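Local coordinates for protein papain-like cysteine protease (Porcine reproductive and respiratory syndrome virus, PDB 3MTV) that probably acts as a viral papain-like cysteine protease that cleaves itself from the replicase polyprotein and counters host innate immunity, and probably also acts as a metal-dependent nuclease, at residues A[82-86]-A[168-172]; A[144-150]-A[171-177]. All coordinates share one frame; numbering follows the deposited sequence.

Interaction 1. Residues A[82-86]-A[168-172]; sequences ADTVP and LPGFE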
ATOM      1  N   ALA A  82      -9.136 -15.818 -18.978  1.00 75.60           N
ATOM      2  CA  ALA A  82      -9.933 -14.755 -19.641  1.00 60.74           C
ATOM      3  C   ALA A  82     -11.487 -14.796 -19.556  1.00 50.65           C
ATOM      4  O   ALA A  82     -12.048 -13.731 -19.430  1.00 70.98           O
ATOM      5  CB  ALA A  82      -9.487 -14.514 -20.939  1.00 42.94           C
ATOM      6  N   ASP A  83     -12.211 -15.936 -19.531  1.00 66.39           N
ATOM      7  CA  ASP A  83     -13.644 -15.813 -19.111  1.00 66.42           C
ATOM      8  C   ASP A  83     -13.875 -14.678 -18.044  1.00 58.14           C
ATOM      9  O   ASP A  83     -15.017 -14.259 -17.815  1.00 57.64           O
ATOM     10  CB  ASP A  83     -14.242 -17.101 -18.454  1.00 77.45           C
ATOM     11  CG  ASP A  83     -13.707 -18.392 -19.045  1.00101.12           C
ATOM     12  OD1 ASP A  83     -14.108 -18.661 -20.234  1.00 83.67           O
ATOM     13  OD2 ASP A  83     -12.946 -19.134 -18.300  1.00 75.68           O
ATOM     14  N   THR A  84     -12.835 -14.278 -17.292  1.00 60.42           N
ATOM     15  CA  THR A  84     -13.059 -13.708 -15.893  1.00 79.56           C
ATOM     16  C   THR A  84     -12.677 -12.211 -15.587  1.00 63.09           C
ATOM     17  O   THR A  84     -13.018 -11.642 -14.583  1.00 86.51           O
ATOM     18  CB  THR A  84     -12.435 -14.668 -14.831  1.00 57.74           C
ATOM     19  OG1 THR A  84     -11.017 -14.574 -14.877  1.00 71.21           O
ATOM     20  CG2 THR A  84     -12.735 -16.164 -15.173  1.00 83.59           C
ATOM     21  N   VAL A  85     -12.000 -11.610 -16.533  1.00 63.69           N
ATOM     22  CA  VAL A  85     -11.625 -10.240 -16.614  1.00 56.09           C
ATOM     23  C   VAL A  85     -12.294  -9.627 -17.834  1.00 65.60           C
ATOM     24  O   VAL A  85     -12.692 -10.381 -18.784  1.00 58.90           O
ATOM     25  CB  VAL A  85     -10.175 -10.341 -16.890  1.00 62.83           C
ATOM     26  CG1 VAL A  85      -9.686  -9.420 -18.022  1.00 67.03           C
ATOM     27  CG2 VAL A  85      -9.476 -10.197 -15.636  1.00 67.17           C
ATOM     28  N   PRO A  86     -12.412  -8.271 -17.850  1.00 68.33           N
ATOM     29  CA  PRO A  86     -13.098  -7.684 -19.030  1.00 64.58           C
ATOM     30  C   PRO A  86     -12.289  -7.762 -20.324  1.00 53.64           C
ATOM     31  O   PRO A  86     -11.058  -7.956 -20.291  1.00 39.85           O
ATOM     32  CB  PRO A  86     -13.471  -6.249 -18.599  1.00 68.98           C
ATOM     33  CG  PRO A  86     -13.447  -6.271 -17.155  1.00 62.24           C
ATOM     34  CD  PRO A  86     -12.336  -7.313 -16.737  1.00 60.87           C
ATOM     35  N   LEU A 168     -18.530  -9.157 -12.910  1.00 73.67           N
ATOM     36  CA  LEU A 168     -17.286  -9.874 -12.898  1.00 65.71           C
ATOM     37  C   LEU A 168     -16.703  -9.724 -11.471  1.00 75.55           C
ATOM     38  O   LEU A 168     -17.196  -8.990 -10.563  1.00 85.04           O
ATOM     39  CB  LEU A 168     -16.353  -9.352 -13.944  1.00 64.29           C
ATOM     40  CG  LEU A 168     -16.381  -9.863 -15.381  1.00 66.31           C
ATOM     41  CD1 LEU A 168     -15.620  -8.896 -16.261  1.00 67.56           C
ATOM     42  CD2 LEU A 168     -15.657 -11.142 -15.553  1.00 62.60           C
ATOM     43  N   PRO A 169     -15.692 -10.474 -11.228  1.00 67.09           N
ATOM     44  CA  PRO A 169     -15.108 -10.676  -9.903  1.00 61.03           C
ATOM     45  C   PRO A 169     -14.343  -9.455  -9.516  1.00 73.18           C
ATOM     46  O   PRO A 169     -13.479  -9.067 -10.326  1.00 59.50           O
ATOM     47  CB  PRO A 169     -14.081 -11.799 -10.132  1.00 53.88           C
ATOM     48  CG  PRO A 169     -14.441 -12.398 -11.392  1.00 69.22           C
ATOM     49  CD  PRO A 169     -15.258 -11.450 -12.214  1.00 67.73           C
ATOM     50  N   GLY A 170     -14.591  -8.906  -8.322  1.00 71.81           N
ATOM     51  CA  GLY A 170     -13.930  -7.668  -7.954  1.00 66.76           C
ATOM     52  C   GLY A 170     -14.541  -6.432  -8.580  1.00 68.53           C
ATOM     53  O   GLY A 170     -14.029  -5.346  -8.438  1.00 75.56           O
ATOM     54  N   PHE A 171     -15.631  -6.580  -9.303  1.00 65.21           N
ATOM     55  CA  PHE A 171     -16.294  -5.381  -9.717  1.00 64.88           C
ATOM     56  C   PHE A 171     -17.529  -5.036  -8.909  1.00 66.68           C
ATOM     57  O   PHE A 171     -18.325  -5.884  -8.417  1.00 83.60           O
ATOM     58  CB  PHE A 171     -16.639  -5.414 -11.188  1.00 55.09           C
ATOM     59  CG  PHE A 171     -15.460  -5.330 -12.077  1.00 53.18           C
ATOM     60  CD1 PHE A 171     -14.792  -6.436 -12.425  1.00 49.91           C
ATOM     61  CD2 PHE A 171     -15.026  -4.089 -12.595  1.00 61.69           C
ATOM     62  CE1 PHE A 171     -13.635  -6.311 -13.331  1.00 70.53           C
ATOM     63  CE2 PHE A 171     -13.903  -3.952 -13.429  1.00 37.91           C
ATOM     64  CZ  PHE A 171     -13.214  -5.047 -13.828  1.00 34.71           C
ATOM     65  N   GLU A 172     -17.729  -3.757  -8.870  1.00 56.01           N
ATOM     66  CA  GLU A 172     -18.462  -3.177  -7.820  1.00 68.04           C
ATOM     67  C   GLU A 172     -19.253  -2.012  -8.380  1.00 70.39           C
ATOM     68  O   GLU A 172     -18.736  -1.112  -9.001  1.00 70.15           O
ATOM     69  CB  GLU A 172     -17.397  -2.703  -6.866  1.00 74.59           C
ATOM     70  CG  GLU A 172     -16.376  -3.820  -6.577  1.00 94.07           C
ATOM     71  CD  GLU A 172     -16.870  -4.738  -5.412  1.00118.79           C
ATOM     72  OE1 GLU A 172     -17.868  -4.187  -4.827  1.00 68.93           O
ATOM     73  OE2 GLU A 172     -16.308  -5.901  -5.100  1.00 84.38           O
TER
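Phe171 N bonds to Leu168 O at 3.1 Å, closing the type II turn from Leu168 to Phe171 whose two end residues both reach across to Pro86. Gly170, with phi 78°, occupies the turn position where a residue without a side chain fits most easily. Leu168 O also lies in the plane of the Phe171 ring, at its edge, so the turn holds this carbonyl and the aromatic ring close together.

Across the contact the packing is largely apolar. The Leu168 side chain passes aslant the Pro86 ring, its CD1 meeting Pro86 CG at 3.5 Å. That same Pro86 CG is touched by the far end of the Phe171 ring, CZ, at 3.6 Å, the two side chains arriving from opposite directions. Phe171 CG sits beside its backbone N (chi1 -70°), a setting that extends the ring toward the proline. A rigid proline suits this place because its ring carbons present a fixed apolar surface to both neighbours.

At the other end of the contact, the carbonyl oxygen of Thr84 meets carbon: Pro169 brings the CD corner of its ring to 3.3 Å from Thr84 O. The Thr84 hydroxyl serves its own chain instead, bonding through OG1 to the carbonyl of Pro81.

Beyond the segments, Pro86 and Phe171 both adjoin His159, which with Cys90 probably forms the protease active site. Phe171 and His159 meet ring to ring. Apolar van der Waals contact, with no hydrogen bond between the segments, therefore joins the loop leading to the probable nucleophile with the turn entering strand 171-181, and the fit relies on the matching shapes of proline, leucine and phenylalanine rather than on directional bonds.

Interaction 2. Residues A[144-150]-A[171-177]; sequences PIVIQYF and FEDLLRI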
ATOM      1  N   PRO A 144     -30.625   1.152 -16.949  1.00 77.17           N
ATOM      2  CA  PRO A 144     -30.378  -0.170 -17.595  1.00 55.63           C
ATOM      3  C   PRO A 144     -28.993  -0.600 -17.374  1.00 66.38           C
ATOM      4  O   PRO A 144     -28.618  -1.801 -17.447  1.00 85.10           O
ATOM      5  CB  PRO A 144     -30.454   0.123 -19.120  1.00 53.38           C
ATOM      6  CG  PRO A 144     -30.978   1.533 -19.290  1.00 54.68           C
ATOM      7  CD  PRO A 144     -30.793   2.241 -17.947  1.00 79.13           C
ATOM      8  N   ILE A 145     -28.205   0.445 -17.174  1.00 71.26           N
ATOM      9  CA  ILE A 145     -26.751   0.334 -17.171  1.00 78.79           C
ATOM     10  C   ILE A 145     -26.076   0.786 -15.921  1.00 78.87           C
ATOM     11  O   ILE A 145     -26.252   1.999 -15.434  1.00 59.95           O
ATOM     12  CB  ILE A 145     -26.038   1.194 -18.225  1.00 76.48           C
ATOM     13  CG1 ILE A 145     -26.816   1.333 -19.487  1.00 71.09           C
ATOM     14  CG2 ILE A 145     -24.858   0.465 -18.744  1.00 59.37           C
ATOM     15  CD1 ILE A 145     -25.879   1.194 -20.590  1.00 50.68           C
ATOM     16  N   VAL A 146     -25.241  -0.183 -15.513  1.00 54.59           N
ATOM     17  CA  VAL A 146     -24.324  -0.050 -14.418  1.00 74.07           C
ATOM     18  C   VAL A 146     -22.941   0.299 -14.818  1.00 79.36           C
ATOM     19  O   VAL A 146     -22.263  -0.418 -15.616  1.00 57.16           O
ATOM     20  CB  VAL A 146     -24.075  -1.332 -13.676  1.00 76.34           C
ATOM     21  CG1 VAL A 146     -24.042  -0.979 -12.265  1.00 64.53           C
ATOM     22  CG2 VAL A 146     -25.129  -2.360 -13.947  1.00 95.34           C
ATOM     23  N   ILE A 147     -22.503   1.361 -14.150  1.00 67.29           N
ATOM     24  CA  ILE A 147     -21.096   1.690 -14.167  1.00 72.58           C
ATOM     25  C   ILE A 147     -20.356   1.048 -13.014  1.00 63.00           C
ATOM     26  O   ILE A 147     -20.817   1.126 -11.872  1.00 74.01           O
ATOM     27  CB  ILE A 147     -20.895   3.187 -14.033  1.00 71.85           C
ATOM     28  CG1 ILE A 147     -21.708   3.944 -15.057  1.00 64.20           C
ATOM     29  CG2 ILE A 147     -19.479   3.512 -14.389  1.00 59.72           C
ATOM     30  CD1 ILE A 147     -21.264   3.544 -16.457  1.00 59.72           C
ATOM     31  N   GLN A 148     -19.230   0.411 -13.310  1.00 71.30           N
ATOM     32  CA  GLN A 148     -18.419  -0.248 -12.265  1.00 83.35           C
ATOM     33  C   GLN A 148     -16.952   0.011 -12.248  1.00 75.90           C
ATOM     34  O   GLN A 148     -16.316   0.398 -13.254  1.00 66.49           O
ATOM     35  CB  GLN A 148     -18.559  -1.755 -12.295  1.00 65.08           C
ATOM     36  CG  GLN A 148     -19.958  -2.151 -12.532  1.00 60.90           C
ATOM     37  CD  GLN A 148     -20.146  -3.564 -12.247  1.00 66.41           C
ATOM     38  OE1 GLN A 148     -20.871  -3.906 -11.297  1.00 81.43           O
ATOM     39  NE2 GLN A 148     -19.491  -4.436 -13.056  1.00 47.43           N
ATOM     40  N   TYR A 149     -16.415  -0.247 -11.070  1.00 69.39           N
ATOM     41  CA  TYR A 149     -15.010  -0.057 -10.860  1.00 54.15           C
ATOM     42  C   TYR A 149     -14.556  -1.335 -10.305  1.00 59.14           C
ATOM     43  O   TYR A 149     -15.267  -2.180  -9.741  1.00 59.08           O
ATOM     44  CB  TYR A 149     -14.721   1.041  -9.849  1.00 60.29           C
ATOM     45  CG  TYR A 149     -15.303   0.818  -8.464  1.00 58.47           C
ATOM     46  CD1 TYR A 149     -16.493   1.396  -8.133  1.00 58.89           C
ATOM     47  CD2 TYR A 149     -14.650   0.026  -7.500  1.00 62.77           C
ATOM     48  CE1 TYR A 149     -17.056   1.234  -6.911  1.00 64.21           C
ATOM     49  CE2 TYR A 149     -15.195  -0.159  -6.244  1.00 75.55           C
ATOM     50  CZ  TYR A 149     -16.425   0.465  -5.965  1.00 83.18           C
ATOM     51  OH  TYR A 149     -17.089   0.347  -4.768  1.00 69.59           O
ATOM     52  N   PHE A 150     -13.304  -1.481 -10.484  1.00 51.07           N
ATOM     53  CA  PHE A 150     -12.729  -2.635  -9.941  1.00 59.02           C
ATOM     54  C   PHE A 150     -12.107  -2.409  -8.601  1.00 66.24           C
ATOM     55  O   PHE A 150     -11.040  -1.693  -8.468  1.00 58.02           O
ATOM     56  CB  PHE A 150     -11.593  -2.896 -10.792  1.00 51.57           C
ATOM     57  CG  PHE A 150     -10.896  -4.061 -10.412  1.00 51.56           C
ATOM     58  CD1 PHE A 150     -11.531  -5.270 -10.466  1.00 81.56           C
ATOM     59  CD2 PHE A 150      -9.601  -4.013 -10.059  1.00 67.19           C
ATOM     60  CE1 PHE A 150     -10.881  -6.408 -10.208  1.00 74.17           C
ATOM     61  CE2 PHE A 150      -8.930  -5.163  -9.803  1.00 78.26           C
ATOM     62  CZ  PHE A 150      -9.583  -6.357  -9.858  1.00 68.38           C
ATOM     63  N   PHE A 171     -15.631  -6.580  -9.303  1.00 65.21           N
ATOM     64  CA  PHE A 171     -16.294  -5.381  -9.717  1.00 64.88           C
ATOM     65  C   PHE A 171     -17.529  -5.036  -8.909  1.00 66.68           C
ATOM     66  O   PHE A 171     -18.325  -5.884  -8.417  1.00 83.60           O
ATOM     67  CB  PHE A 171     -16.639  -5.414 -11.188  1.00 55.09           C
ATOM     68  CG  PHE A 171     -15.460  -5.330 -12.077  1.00 53.18           C
ATOM     69  CD1 PHE A 171     -14.792  -6.436 -12.425  1.00 49.91           C
ATOM     70  CD2 PHE A 171     -15.026  -4.089 -12.595  1.00 61.69           C
ATOM     71  CE1 PHE A 171     -13.635  -6.311 -13.331  1.00 70.53           C
ATOM     72  CE2 PHE A 171     -13.903  -3.952 -13.429  1.00 37.91           C
ATOM     73  CZ  PHE A 171     -13.214  -5.047 -13.828  1.00 34.71           C
ATOM     74  N   GLU A 172     -17.729  -3.757  -8.870  1.00 56.01           N
ATOM     75  CA  GLU A 172     -18.462  -3.177  -7.820  1.00 68.04           C
ATOM     76  C   GLU A 172     -19.253  -2.012  -8.380  1.00 70.39           C
ATOM     77  O   GLU A 172     -18.736  -1.112  -9.001  1.00 70.15           O
ATOM     78  CB  GLU A 172     -17.397  -2.703  -6.866  1.00 74.59           C
ATOM     79  CG  GLU A 172     -16.376  -3.820  -6.577  1.00 94.07           C
ATOM     80  CD  GLU A 172     -16.870  -4.738  -5.412  1.00118.79           C
ATOM     81  OE1 GLU A 172     -17.868  -4.187  -4.827  1.00 68.93           O
ATOM     82  OE2 GLU A 172     -16.308  -5.901  -5.100  1.00 84.38           O
ATOM     83  N   ASP A 173     -20.542  -2.086  -8.186  1.00 79.44           N
ATOM     84  CA  ASP A 173     -21.443  -1.203  -8.855  1.00 64.63           C
ATOM     85  C   ASP A 173     -21.126   0.156  -8.327  1.00 58.99           C
ATOM     86  O   ASP A 173     -21.199   0.410  -7.172  1.00 65.34           O
ATOM     87  CB  ASP A 173     -22.900  -1.532  -8.442  1.00 55.63           C
ATOM     88  CG  ASP A 173     -23.442  -2.801  -9.078  1.00 77.05           C
ATOM     89  OD1 ASP A 173     -24.676  -2.842  -9.081  1.00 89.20           O
ATOM     90  OD2 ASP A 173     -22.727  -3.752  -9.536  1.00 70.47           O
ATOM     91  N   LEU A 174     -20.875   1.068  -9.216  1.00 76.17           N
ATOM     92  CA  LEU A 174     -20.740   2.460  -8.873  1.00 57.83           C
ATOM     93  C   LEU A 174     -22.003   3.277  -9.031  1.00 73.61           C
ATOM     94  O   LEU A 174     -22.510   3.786  -8.041  1.00 74.05           O
ATOM     95  CB  LEU A 174     -19.809   3.041  -9.869  1.00 69.04           C
ATOM     96  CG  LEU A 174     -18.920   4.099  -9.293  1.00 80.71           C
ATOM     97  CD1 LEU A 174     -18.681   5.099 -10.348  1.00 65.08           C
ATOM     98  CD2 LEU A 174     -19.556   4.756  -8.139  1.00 63.45           C
ATOM     99  N   LEU A 175     -22.448   3.531 -10.276  1.00 81.15           N
ATOM    100  CA  LEU A 175     -23.859   4.023 -10.542  1.00 80.96           C
ATOM    101  C   LEU A 175     -24.528   3.600 -11.791  1.00 80.06           C
ATOM    102  O   LEU A 175     -24.025   2.692 -12.553  1.00 71.61           O
ATOM    103  CB  LEU A 175     -24.078   5.514 -10.553  1.00 62.76           C
ATOM    104  CG  LEU A 175     -22.935   6.250 -11.237  1.00 98.35           C
ATOM    105  CD1 LEU A 175     -23.089   6.573 -12.667  1.00 53.07           C
ATOM    106  CD2 LEU A 175     -22.682   7.544 -10.520  1.00 97.49           C
ATOM    107  N   ARG A 176     -25.690   4.268 -11.967  1.00 64.48           N
ATOM    108  CA  ARG A 176     -26.643   3.771 -12.963  1.00 60.47           C
ATOM    109  C   ARG A 176     -26.936   4.869 -13.818  1.00 65.73           C
ATOM    110  O   ARG A 176     -27.082   6.012 -13.333  1.00 61.90           O
ATOM    111  CB  ARG A 176     -27.890   3.105 -12.372  1.00 77.00           C
ATOM    112  CG  ARG A 176     -27.519   1.604 -11.904  1.00 74.64           C
ATOM    113  CD  ARG A 176     -28.733   0.710 -11.580  1.00 73.31           C
ATOM    114  NE  ARG A 176     -29.982   1.487 -11.432  1.00 99.55           N
ATOM    115  CZ  ARG A 176     -31.189   0.954 -11.534  1.00 96.06           C
ATOM    116  NH1 ARG A 176     -31.337  -0.343 -11.777  1.00 77.97           N
ATOM    117  NH2 ARG A 176     -32.240   1.721 -11.393  1.00 91.75           N
ATOM    118  N   ILE A 177     -26.889   4.529 -15.111  1.00 59.81           N
ATOM    119  CA  ILE A 177     -27.306   5.483 -16.165  1.00 74.61           C
ATOM    120  C   ILE A 177     -28.110   4.885 -17.324  1.00 71.59           C
ATOM    121  O   ILE A 177     -28.373   3.688 -17.380  1.00 71.44           O
ATOM    122  CB  ILE A 177     -26.101   6.135 -16.822  1.00 67.60           C
ATOM    123  CG1 ILE A 177     -24.989   5.135 -16.937  1.00 54.52           C
ATOM    124  CG2 ILE A 177     -25.544   7.260 -15.997  1.00 65.24           C
ATOM    125  CD1 ILE A 177     -24.289   5.188 -18.214  1.00 46.65           C
TER
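This is a strand pairing inside the five-stranded antiparallel sheet of the protease domain, where 145-150 runs between strand 158-162 and strand 171-181. The axes of these short segments run at 137° to one another, antiparallel with a marked twist. Backbone bonds carry the pairing: Ile177 N to Ile145 O and Ile147 N to Leu175 O, each 2.6 Å long, then Tyr149 N to Glu172 O at 3.2 Å.

The regular register breaks opposite Ile147. Its carbonyl O accepts Leu174 N at 2.7 Å and, weakly, Leu175 N at 3.3 Å, so one extra residue is taken up there and Gln148 then pairs with Asp173.

Ile145, Ile147, Tyr149, Glu172, Leu175 and Ile177 share one face of the sheet. Beta-branched isoleucines suit an extended strand, and Ile147 CD1 meets Ile177 CD1 at 3.9 Å; Leu175 lies alongside Ile147, pointing the same way. Tyr149 places CG between its backbone N and carbonyl carbon (chi1 60°), which swings the ring over Glu172. Glu172 CB covers one ring face toward the rim, a CH-pi contact 3.7 Å from the centroid, while Leu174 CG approaches the ring edge in its plane. The methylene base of the glutamate thus packs apolarly as its carboxylate leads away.

On the other face Phe150 turns its edge to the face of Phe171, planes at 52°, with Phe150 CD1 over the centre of that ring. Toward the far end, Arg176 bonds through NH2 to the carbonyl of Thr141.

Locally the motif is a classic beta bulge, Leu174 and Leu175 both facing Ile147. Strand 158-162, on the other side of 145-150, carries the probable catalytic His159, backbone-bonded to Gln148; an antiparallel sheet holding this histidine is consistent with the beta-rich part of a papain-like protease.

From the N terminus, 82-86 comes first, and interaction 1 closes a long loop when the chain returns at 168-172. That loop takes in helices 100-112 and 124-131 and strands 135-139, 145-150 and 158-162. Interaction 2 closes a shorter excursion, opening inside the long loop at 144-150 and ending at 171-177, slightly beyond it; the two closures therefore overlap and share Phe171 and Glu172. The contacts also touch directly, Gly170 O packing 3.2 Å from Phe150 CD1. Interaction 2 fastens strands of the sheet together, whereas interaction 1 ties the entrance of strand 171-181 to the loop preceding helix 100-112.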